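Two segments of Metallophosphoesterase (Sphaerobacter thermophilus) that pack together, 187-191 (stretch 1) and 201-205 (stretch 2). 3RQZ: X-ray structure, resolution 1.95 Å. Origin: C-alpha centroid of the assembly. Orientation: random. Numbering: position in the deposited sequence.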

# COMPACT_ATOMS: atom_id res chain seq x y z
N ASN A 187 0.42 0.73 -9.50
CA ASN A 187 0.79 0.85 -8.08
C ASN A 187 0.33 2.23 -7.59
O ASN A 187 0.68 3.26 -8.19
CB ASN A 187 2.34 0.67 -7.93
CG ASN A 187 2.80 0.51 -6.49
OD1 ASN A 187 2.27 1.16 -5.56
ND2 ASN A 187 3.84 -0.32 -6.28
N PRO A 188 -0.50 2.28 -6.53
CA PRO A 188 -0.96 3.57 -6.00
C PRO A 188 0.08 4.32 -5.15
O PRO A 188 -0.22 5.42 -4.65
CB PRO A 188 -2.14 3.15 -5.12
CG PRO A 188 -1.68 1.80 -4.55
CD PRO A 188 -1.08 1.14 -5.79
N GLY A 189 1.28 3.75 -5.00
CA GLY A 189 2.31 4.32 -4.09
C GLY A 189 1.94 3.99 -2.64
O GLY A 189 1.03 3.18 -2.39
N ALA A 190 2.63 4.61 -1.69
CA ALA A 190 2.37 4.35 -0.27
C ALA A 190 1.65 5.51 0.36
O ALA A 190 2.00 6.67 0.12
CB ALA A 190 3.64 4.11 0.50
N VAL A 191 0.65 5.18 1.15
CA VAL A 191 0.03 6.18 2.03
C VAL A 191 1.01 6.63 3.11
O VAL A 191 1.11 7.83 3.42
CB VAL A 191 -1.18 5.60 2.72
CG1 VAL A 191 -1.61 6.47 3.94
CG2 VAL A 191 -2.35 5.37 1.67
N ALA A 201 1.80 11.70 1.07
CA ALA A 201 1.04 10.46 0.95
C ALA A 201 0.57 10.26 -0.49
O ALA A 201 0.30 11.23 -1.24
CB ALA A 201 -0.13 10.48 1.89
N SER A 202 0.50 9.01 -0.89
CA SER A 202 0.15 8.64 -2.26
C SER A 202 -1.03 7.69 -2.27
O SER A 202 -1.15 6.79 -1.43
CB SER A 202 1.37 7.99 -2.95
OG SER A 202 1.11 7.75 -4.32
N TYR A 203 -1.94 7.90 -3.23
CA TYR A 203 -3.03 6.96 -3.43
C TYR A 203 -3.54 7.08 -4.85
O TYR A 203 -3.10 8.00 -5.57
CB TYR A 203 -4.17 7.23 -2.43
CG TYR A 203 -4.90 8.57 -2.61
CD1 TYR A 203 -4.42 9.73 -1.99
CD2 TYR A 203 -6.10 8.66 -3.34
CE1 TYR A 203 -5.10 10.95 -2.09
CE2 TYR A 203 -6.78 9.87 -3.47
CZ TYR A 203 -6.29 11.01 -2.84
OH TYR A 203 -6.97 12.19 -2.96
N ALA A 204 -4.42 6.16 -5.26
CA ALA A 204 -5.10 6.29 -6.55
C ALA A 204 -6.61 6.23 -6.41
O ALA A 204 -7.16 5.71 -5.41
CB ALA A 204 -4.61 5.23 -7.58
N ILE A 205 -7.28 6.80 -7.41
CA ILE A 205 -8.72 6.68 -7.55
C ILE A 205 -9.02 5.95 -8.85
O ILE A 205 -8.61 6.39 -9.95
CB ILE A 205 -9.40 8.07 -7.62
CG1 ILE A 205 -9.18 8.84 -6.31
CG2 ILE A 205 -10.90 7.92 -7.91
CD1 ILE A 205 -9.92 8.24 -5.09
O HOH W 1 -1.37 4.09 -1.53

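The two stretches run roughly antiparallel, with end-to-end directions 149° apart, and bury 291 Å² between them. Ser202 makes both direct hydrogen bonds of the contact. Its CA-to-CB bond points toward stretch 1, and the t rotamer (chi1 -174°) places its hydroxyl at the carbonyl of Pro188. Ser202 OG donates a hydrogen bond to Pro188 O over 2.7 Å. The backbone of the same residue makes the second direct bond: Ser202 N donates to Ala190 O at 3.0 Å, with an angle of 141° at the hydrogen.

The amide of Tyr203 does not add a third. Tyr203 N lies 3.3 Å from Pro188 O, but the angle is poor. The serine hydroxyl therefore satisfies a carbonyl that the backbone of stretch 2 does not.

Water 1 joins the stretches as well. It lies 2.7 Å from Gly189 O and 2.7 Å from Ser202 O, within hydrogen-bonding reach of both carbonyls. Val191 O is less well served. It is buried against a methyl group, with Ala201 CB 3.3 Å from Val191 O, and has no polar partner in the model.

Gly189 suits its place for two reasons. Its phi of 76° favours glycine, and an ideal CB would fall 2.3 Å from Ser202 OG, a clash. With no side chain there, Gly189 CA can sit 3.6 Å from Ser202 OG. Stretch 1 also has a bond of its own: Gly189 N donates to Asn187 OD1 at 2.8 Å. Asn187 itself does not touch stretch 2.

Apolar packing is modest. Pro188 CB meets Ala204 CB at 4.1 Å, and the CA-to-CB bond of Ala204 points toward stretch 1. The CA-to-CB bond of Tyr203 points away; its OH is hydrogen-bonded elsewhere in the structure.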